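Local coordinates for oligopeptide-binding protein oppA (Lactococcus lactis, PDB 3DRF) that serves as the peptide-binding receptor of an ABC transporter, capturing oligopeptides for uptake into the cell, at residues T137-N142 / S480-F485; K503-I508 / V524-D529. All blocks are in the same frame, centred on the assembly; numbering follows the deposited sequence. Where two conformers were deposited one is given.

Interaction 1: T137-N142 / S480-F485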
ATOM      1  N   THR A 137      12.682   2.475  -4.892  1.00  5.77           N
ATOM      2  CA  THR A 137      12.267   1.283  -5.628  1.00  6.12           C
ATOM      3  C   THR A 137      13.043   1.286  -6.948  1.00  5.64           C
ATOM      4  O   THR A 137      13.456   2.287  -7.396  1.00  6.05           O
ATOM      5  CB  THR A 137      10.739   1.313  -5.885  1.00  6.04           C
ATOM      6  OG1 THR A 137      10.480   0.319  -6.889  1.00  6.30           O
ATOM      7  CG2 THR A 137      10.217   2.744  -6.354  1.00  7.46           C
ATOM      8  N   ASP A 138      13.245   0.121  -7.540  0.50  5.25           N
ATOM      9  CA  ASP A 138      13.913   0.087  -8.842  0.50  5.35           C
ATOM     10  C   ASP A 138      13.105   0.753  -9.966  0.50  5.45           C
ATOM     11  O   ASP A 138      13.654   1.057 -11.013  0.50  5.83           O
ATOM     12  CB  ASP A 138      14.294  -1.343  -9.220  0.50  4.51           C
ATOM     13  CG  ASP A 138      15.480  -1.838  -8.429  0.50  5.35           C
ATOM     14  OD1 ASP A 138      16.544  -1.214  -8.586  0.50  5.78           O
ATOM     15  OD2 ASP A 138      15.346  -2.820  -7.662  0.50  5.67           O
ATOM     16  N   SER A 139      11.817   1.016  -9.748  1.00  5.65           N
ATOM     17  CA  SER A 139      11.055   1.755 -10.803  1.00  6.02           C
ATOM     18  C   SER A 139      11.673   3.139 -11.045  1.00  5.80           C
ATOM     19  O   SER A 139      11.717   3.606 -12.149  1.00  6.15           O
ATOM     20  CB  SER A 139       9.610   1.962 -10.365  1.00  6.00           C
ATOM     21  OG  SER A 139       8.936   0.710 -10.086  1.00  7.15           O
ATOM     22  N   LEU A 140      12.141   3.787  -9.986  1.00  5.97           N
ATOM     23  CA  LEU A 140      12.693   5.167 -10.085  1.00  6.38           C
ATOM     24  C   LEU A 140      14.079   5.230 -10.746  1.00  6.41           C
ATOM     25  O   LEU A 140      14.467   6.227 -11.217  1.00  6.49           O
ATOM     26  CB  LEU A 140      12.709   5.819  -8.690  1.00  6.93           C
ATOM     27  CG  LEU A 140      11.264   6.124  -8.171  1.00  6.92           C
ATOM     28  CD1 LEU A 140      11.384   6.681  -6.756  1.00  8.25           C
ATOM     29  CD2 LEU A 140      10.506   7.142  -9.064  1.00  8.51           C
ATOM     30  N   ALA A 141      14.780   4.082 -10.796  1.00  6.31           N
ATOM     31  CA  ALA A 141      16.085   3.976 -11.504  1.00  6.66           C
ATOM     32  C   ALA A 141      15.999   4.175 -13.030  1.00  6.59           C
ATOM     33  O   ALA A 141      16.930   4.426 -13.683  1.00  7.08           O
ATOM     34  CB  ALA A 141      16.745   2.637 -11.167  1.00  8.09           C
ATOM     35  N   ASN A 142      14.772   4.057 -13.534  1.00  6.12           N
ATOM     36  CA  ASN A 142      14.470   4.246 -14.962  1.00  6.11           C
ATOM     37  C   ASN A 142      14.330   5.703 -15.412  1.00  5.83           C
ATOM     38  O   ASN A 142      14.240   5.945 -16.567  1.00  6.55           O
ATOM     39  CB  ASN A 142      13.240   3.368 -15.356  1.00  6.14           C
ATOM     40  CG  ASN A 142      12.786   3.549 -16.831  1.00  5.78           C
ATOM     41  OD1 ASN A 142      13.478   3.194 -17.727  1.00  6.19           O
ATOM     42  ND2 ASN A 142      11.613   4.086 -17.007  1.00  6.22           N
ATOM     43  N   SER A 480       1.738  -4.040 -11.803  1.00  5.58           N
ATOM     44  CA  SER A 480       3.162  -4.316 -11.533  1.00  5.78           C
ATOM     45  C   SER A 480       3.466  -4.194 -10.027  1.00  6.00           C
ATOM     46  O   SER A 480       3.035  -3.290  -9.378  1.00  6.14           O
ATOM     47  CB  SER A 480       4.037  -3.342 -12.337  1.00  5.97           C
ATOM     48  OG  SER A 480       5.399  -3.735 -12.114  1.00  6.45           O
ATOM     49  N   GLN A 481       4.218  -5.159  -9.544  1.00  5.66           N
ATOM     50  CA  GLN A 481       4.611  -5.216  -8.130  1.00  5.93           C
ATOM     51  C   GLN A 481       6.094  -4.922  -7.886  1.00  5.67           C
ATOM     52  O   GLN A 481       6.612  -5.253  -6.880  1.00  5.90           O
ATOM     53  CB  GLN A 481       4.175  -6.540  -7.476  1.00  6.42           C
ATOM     54  CG  GLN A 481       2.612  -6.668  -7.598  1.00  6.47           C
ATOM     55  CD  GLN A 481       2.078  -7.858  -6.811  1.00  6.69           C
ATOM     56  OE1 GLN A 481       2.773  -8.833  -6.550  1.00  6.77           O
ATOM     57  NE2 GLN A 481       0.828  -7.776  -6.455  1.00  7.77           N
ATOM     58  N   GLN A 482       6.734  -4.226  -8.822  1.00  5.49           N
ATOM     59  CA  GLN A 482       8.094  -3.683  -8.590  1.00  5.75           C
ATOM     60  C   GLN A 482       8.179  -2.925  -7.294  1.00  5.37           C
ATOM     61  O   GLN A 482       9.161  -3.031  -6.641  1.00  5.81           O
ATOM     62  CB  GLN A 482       8.513  -2.706  -9.731  1.00  6.51           C
ATOM     63  CG  GLN A 482       8.710  -3.415 -11.133  1.00  8.37           C
ATOM     64  CD  GLN A 482      10.118  -4.012 -11.281  1.00  8.37           C
ATOM     65  OE1 GLN A 482      10.827  -4.149 -10.361  1.00  9.66           O
ATOM     66  NE2 GLN A 482      10.464  -4.402 -12.482  1.00  8.54           N
ATOM     67  N   ASP A 483       7.134  -2.164  -6.945  1.00  5.76           N
ATOM     68  CA  ASP A 483       7.251  -1.266  -5.782  1.00  6.24           C
ATOM     69  C   ASP A 483       6.974  -2.013  -4.450  1.00  6.04           C
ATOM     70  O   ASP A 483       7.143  -1.470  -3.426  1.00  7.72           O
ATOM     71  CB  ASP A 483       6.355  -0.027  -5.999  1.00  6.79           C
ATOM     72  CG  ASP A 483       6.878   0.902  -7.134  1.00  7.55           C
ATOM     73  OD1 ASP A 483       7.927   0.692  -7.633  1.00  7.51           O
ATOM     74  OD2 ASP A 483       6.141   1.826  -7.391  1.00  9.92           O
ATOM     75  N   LEU A 484       6.606  -3.271  -4.524  1.00  5.59           N
ATOM     76  CA  LEU A 484       6.535  -4.171  -3.350  1.00  6.15           C
ATOM     77  C   LEU A 484       7.778  -5.060  -3.177  1.00  6.17           C
ATOM     78  O   LEU A 484       8.149  -5.355  -2.076  1.00  6.40           O
ATOM     79  CB  LEU A 484       5.318  -5.081  -3.490  1.00  6.50           C
ATOM     80  CG  LEU A 484       3.921  -4.430  -3.542  1.00  8.09           C
ATOM     81  CD1 LEU A 484       2.866  -5.524  -3.503  1.00 10.08           C
ATOM     82  CD2 LEU A 484       3.659  -3.444  -2.366  1.00 10.47           C
ATOM     83  N   PHE A 485       8.363  -5.513  -4.278  1.00  5.14           N
ATOM     84  CA  PHE A 485       9.349  -6.616  -4.215  1.00  5.16           C
ATOM     85  C   PHE A 485      10.700  -6.365  -4.906  1.00  5.15           C
ATOM     86  O   PHE A 485      11.569  -7.151  -4.782  1.00  6.06           O
ATOM     87  CB  PHE A 485       8.734  -7.880  -4.787  1.00  5.43           C
ATOM     88  CG  PHE A 485       7.552  -8.380  -3.973  1.00  5.50           C
ATOM     89  CD1 PHE A 485       7.687  -8.743  -2.639  1.00  6.19           C
ATOM     90  CD2 PHE A 485       6.329  -8.445  -4.569  1.00  6.03           C
ATOM     91  CE1 PHE A 485       6.598  -9.157  -1.912  1.00  6.46           C
ATOM     92  CE2 PHE A 485       5.173  -8.875  -3.844  1.00  7.19           C
ATOM     93  CZ  PHE A 485       5.316  -9.222  -2.527  1.00  6.83           C
TER
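The carboxylate of Asp483 is reached from both faces of its plane by the hydroxyls of Thr137 and Ser139. Both donate to the same oxygen. Thr137 OG1 lies 2.7 Å from Asp483 OD1, on its anti side and 33° out of the plane. Ser139 OG is also 2.7 Å from Asp483 OD1, but comes to the syn side from the opposite face, 29° out of the plane. A second flat group lies on the part of 480-485 that does not touch 137-142. The Phe485 ring has Leu484 CB 3.7 Å above one face, toward the rim, and Gln481 OE1 in plane at its edge.

Two bonds thus grip Asp483 OD1 and should limit rotation of the carboxylate. Thr137 OG1 is anti to its backbone N (chi1 165°), and it also accepts from Ser139 N at 3.2 Å. This is an ST turn. It probably helps to hold the two hydroxyls in place for the same acid. Two carbon-oxygen approaches complete the contact: Thr137 CG2 lies 3.3 Å from Asp483 OD1, and Ser139 OG lies 3.5 Å from Gln482 CB.

Ser486 and Ala488 extend the contact by hydrogen bonding to Asp138. The bound peptide packs on Asp483 with a polar side chain. The contact is therefore close to the binding cavity, and it probably helps to join two lobes in this closed form. Segment 137-142 belongs to the loop between helices 116-127 and 146-150. Segment 480-485 holds the whole short helix 482-485, with Gln481 at its N-cap position. This helix follows strand 468-474 and packs against helices 499-508 and 516-533.

Interaction 2: K503-I508 / V524-D529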
ATOM      1  N   LYS A 503      14.096 -11.079 -12.581  0.50  6.06           N
ATOM      2  CA  LYS A 503      13.850 -11.161 -14.019  0.50  6.80           C
ATOM      3  C   LYS A 503      12.352 -11.229 -14.344  0.50  6.11           C
ATOM      4  O   LYS A 503      11.908 -10.656 -15.335  0.50  6.24           O
ATOM      5  CB  LYS A 503      14.592 -12.343 -14.617  0.50  7.41           C
ATOM      6  CG  LYS A 503      16.103 -12.161 -14.634  0.50  9.90           C
ATOM      7  CD  LYS A 503      16.739 -13.226 -15.501  0.50 12.89           C
ATOM      8  CE  LYS A 503      18.247 -13.173 -15.466  0.50 14.16           C
ATOM      9  NZ  LYS A 503      18.791 -14.059 -14.400  0.50 12.63           N
ATOM     10  N   ASP A 504      11.533 -11.946 -13.503  1.00  5.61           N
ATOM     11  CA  ASP A 504      10.087 -11.944 -13.686  1.00  5.38           C
ATOM     12  C   ASP A 504       9.530 -10.526 -13.629  1.00  5.04           C
ATOM     13  O   ASP A 504       8.666 -10.155 -14.422  1.00  6.05           O
ATOM     14  CB  ASP A 504       9.410 -12.819 -12.627  1.00  5.40           C
ATOM     15  CG  ASP A 504       9.606 -14.300 -12.882  1.00  6.92           C
ATOM     16  OD1 ASP A 504      10.096 -14.657 -13.973  1.00  7.19           O
ATOM     17  OD2 ASP A 504       9.271 -15.110 -11.991  1.00  7.77           O
ATOM     18  N   LEU A 505       9.858  -9.808 -12.559  1.00  5.29           N
ATOM     19  CA  LEU A 505       9.356  -8.439 -12.314  1.00  5.51           C
ATOM     20  C   LEU A 505       9.728  -7.527 -13.506  1.00  5.64           C
ATOM     21  O   LEU A 505       8.890  -6.824 -14.025  1.00  5.92           O
ATOM     22  CB  LEU A 505       9.968  -7.831 -11.047  1.00  5.72           C
ATOM     23  CG  LEU A 505       9.359  -8.426  -9.725  1.00  5.95           C
ATOM     24  CD1 LEU A 505      10.241  -8.005  -8.568  1.00  6.76           C
ATOM     25  CD2 LEU A 505       7.903  -8.034  -9.454  1.00  6.62           C
ATOM     26  N   ASN A 506      10.967  -7.642 -13.952  1.00  5.52           N
ATOM     27  CA  ASN A 506      11.451  -6.812 -15.081  1.00  5.64           C
ATOM     28  C   ASN A 506      10.744  -7.224 -16.391  1.00  5.72           C
ATOM     29  O   ASN A 506      10.396  -6.380 -17.156  1.00  6.14           O
ATOM     30  CB  ASN A 506      12.984  -6.909 -15.206  1.00  5.66           C
ATOM     31  CG  ASN A 506      13.723  -6.283 -14.023  1.00  6.49           C
ATOM     32  OD1 ASN A 506      13.179  -5.582 -13.224  1.00  7.67           O
ATOM     33  ND2 ASN A 506      14.977  -6.574 -13.968  1.00  7.64           N
ATOM     34  N   ASP A 507      10.557  -8.526 -16.589  1.00  6.02           N
ATOM     35  CA  ASP A 507       9.901  -9.012 -17.843  1.00  5.87           C
ATOM     36  C   ASP A 507       8.480  -8.425 -17.992  1.00  6.25           C
ATOM     37  O   ASP A 507       8.093  -8.059 -19.066  1.00  6.42           O
ATOM     38  CB  ASP A 507       9.944 -10.550 -17.885  1.00  6.34           C
ATOM     39  CG  ASP A 507       9.752 -11.096 -19.280  1.00  7.94           C
ATOM     40  OD1 ASP A 507      10.278 -10.513 -20.212  1.00  8.94           O
ATOM     41  OD2 ASP A 507       9.143 -12.108 -19.408  1.00 10.91           O
ATOM     42  N   ILE A 508       7.740  -8.356 -16.884  1.00  5.95           N
ATOM     43  CA  ILE A 508       6.381  -7.791 -16.858  1.00  6.17           C
ATOM     44  C   ILE A 508       6.336  -6.351 -17.400  1.00  5.75           C
ATOM     45  O   ILE A 508       5.400  -5.943 -18.027  1.00  5.69           O
ATOM     46  CB  ILE A 508       5.819  -7.913 -15.425  1.00  5.81           C
ATOM     47  CG1 ILE A 508       5.359  -9.374 -15.181  1.00  6.33           C
ATOM     48  CG2 ILE A 508       4.689  -6.878 -15.175  1.00  6.56           C
ATOM     49  CD1 ILE A 508       5.169  -9.722 -13.650  1.00  6.81           C
ATOM     50  N   VAL A 524       1.665 -14.446 -15.458  1.00  6.75           N
ATOM     51  CA  VAL A 524       1.382 -15.828 -15.002  1.00  7.39           C
ATOM     52  C   VAL A 524       2.675 -16.457 -14.420  1.00  7.40           C
ATOM     53  O   VAL A 524       2.643 -17.072 -13.411  1.00  7.27           O
ATOM     54  CB  VAL A 524       0.809 -16.696 -16.163  1.00  8.43           C
ATOM     55  CG1 VAL A 524       0.850 -18.194 -15.788  1.00  9.24           C
ATOM     56  CG2 VAL A 524      -0.619 -16.278 -16.474  1.00 10.53           C
ATOM     57  N   LYS A 525       3.764 -16.314 -15.139  1.00  7.35           N
ATOM     58  CA  LYS A 525       5.070 -16.881 -14.695  1.00  6.98           C
ATOM     59  C   LYS A 525       5.484 -16.330 -13.332  1.00  7.21           C
ATOM     60  O   LYS A 525       5.854 -17.071 -12.483  1.00  7.67           O
ATOM     61  CB  LYS A 525       6.152 -16.698 -15.766  1.00  7.45           C
ATOM     62  CG  LYS A 525       7.493 -17.343 -15.331  1.00  7.60           C
ATOM     63  CD  LYS A 525       8.568 -17.163 -16.405  1.00  9.71           C
ATOM     64  CE  LYS A 525       9.817 -18.007 -16.155  1.00 11.15           C
ATOM     65  NZ  LYS A 525      10.520 -17.600 -14.883  1.00 11.52           N
ATOM     66  N   TYR A 526       5.365 -15.023 -13.171  1.00  6.40           N
ATOM     67  CA  TYR A 526       5.605 -14.361 -11.892  1.00  6.16           C
ATOM     68  C   TYR A 526       4.744 -14.933 -10.751  1.00  6.10           C
ATOM     69  O   TYR A 526       5.228 -15.203  -9.698  1.00  6.48           O
ATOM     70  CB  TYR A 526       5.284 -12.874 -12.070  1.00  6.13           C
ATOM     71  CG  TYR A 526       5.265 -12.081 -10.766  1.00  5.91           C
ATOM     72  CD1 TYR A 526       6.419 -11.914  -9.989  1.00  5.90           C
ATOM     73  CD2 TYR A 526       4.084 -11.497 -10.315  1.00  6.59           C
ATOM     74  CE1 TYR A 526       6.359 -11.162  -8.789  1.00  6.60           C
ATOM     75  CE2 TYR A 526       4.033 -10.774  -9.143  1.00  6.71           C
ATOM     76  CZ  TYR A 526       5.168 -10.639  -8.378  1.00  6.13           C
ATOM     77  OH  TYR A 526       5.148  -9.914  -7.178  1.00  7.36           O
ATOM     78  N   GLN A 527       3.457 -15.077 -11.010  1.00  6.40           N
ATOM     79  CA  GLN A 527       2.553 -15.636  -9.996  1.00  6.77           C
ATOM     80  C   GLN A 527       2.931 -17.093  -9.600  1.00  7.08           C
ATOM     81  O   GLN A 527       2.972 -17.432  -8.471  1.00  7.41           O
ATOM     82  CB  GLN A 527       1.092 -15.584 -10.482  1.00  6.79           C
ATOM     83  CG  GLN A 527       0.493 -14.118 -10.570  1.00  7.13           C
ATOM     84  CD  GLN A 527      -0.846 -14.089 -11.335  1.00  8.74           C
ATOM     85  OE1 GLN A 527      -1.859 -14.454 -10.820  1.00 10.07           O
ATOM     86  NE2 GLN A 527      -0.810 -13.626 -12.512  1.00 10.50           N
ATOM     87  N   GLU A 528       3.230 -17.912 -10.595  1.00  6.89           N
ATOM     88  CA  GLU A 528       3.652 -19.286 -10.356  1.00  7.35           C
ATOM     89  C   GLU A 528       4.989 -19.307  -9.627  1.00  7.26           C
ATOM     90  O   GLU A 528       5.143 -20.036  -8.707  1.00  7.43           O
ATOM     91  CB  GLU A 528       3.855 -20.009 -11.706  1.00  7.76           C
ATOM     92  CG  GLU A 528       2.555 -20.341 -12.525  1.00  9.64           C
ATOM     93  CD  GLU A 528       2.870 -20.799 -13.942  1.00 11.70           C
ATOM     94  OE1 GLU A 528       3.950 -20.554 -14.465  1.00 13.03           O
ATOM     95  OE2 GLU A 528       1.974 -21.401 -14.476  1.00 15.53           O
ATOM     96  N   ASP A 529       5.936 -18.477 -10.044  1.00  6.85           N
ATOM     97  CA  ASP A 529       7.282 -18.520  -9.452  1.00  6.80           C
ATOM     98  C   ASP A 529       7.268 -18.016  -7.986  1.00  6.80           C
ATOM     99  O   ASP A 529       7.925 -18.561  -7.169  1.00  7.05           O
ATOM    100  CB  ASP A 529       8.317 -17.702 -10.282  1.00  6.50           C
ATOM    101  CG  ASP A 529       8.634 -18.344 -11.615  1.00  7.32           C
ATOM    102  OD1 ASP A 529       8.314 -19.494 -11.856  1.00  7.85           O
ATOM    103  OD2 ASP A 529       9.228 -17.608 -12.394  1.00  7.84           O
TER
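Ile508 CD1 packs 3.5 Å from Tyr526 CB, at the tight apolar side of two nearly antiparallel helical segments. The axes of segments 503-508 and 524-529 approach to 9.3 Å, with 159° between their directions. Tyr526 CG is anti to its backbone N (chi1 171°), and the ring beyond it lies against Leu505 and Ile508. Leu505 CD2 meets Tyr526 CE1 obliquely at 3.6 Å. Asp504 CB sits at the ring edge, near its plane, 4.1 Å from Tyr526 CD1. Beyond the ring, Tyr526 OH bonds to Gln481.

The other side is polar and more open, with Lys525 exposed. Its NZ donates to the syn lone pair of Asp504 OD1 at 3.1 Å, a salt bridge across the helices. The same NZ bridges to Asp529 OD2 at 2.8 Å, one turn along its own helix. An alanine at Asp504 would probably leave Lys525 without its mate on the facing helix and open a gap beside Asp529.

Asp504 OD2 and Asp529 OD2 are just 2.5 Å apart, and their carboxylates are nearly coplanar. One acid group probably holds a proton. Lys525 would offset part of the remaining charge, while nearby Glu500 would probably raise the cost of a second ionised acid.

From the N terminus, the chain first passes 137-142. It then runs through 337 residues, strands and helices alike, before 480-485 closes interaction 1. Interaction 2 opens only afterwards, at 503-508, and closes after 15 residues, at 524-529. The two are in series and neither nest nor cross. Interaction 1 ties a loop from the earlier part of the chain to helix 482-485. Interaction 2 pairs the next two helices, 499-508 and 516-533, as a short antiparallel hairpin. The centres of the two contacts are about 13 Å apart. Gln482 links them by a probable hydrogen bond to Asn506. Phe485 touches both Leu505 and Tyr526, and helix 482-485 thus has the loop and the helix pair as neighbours.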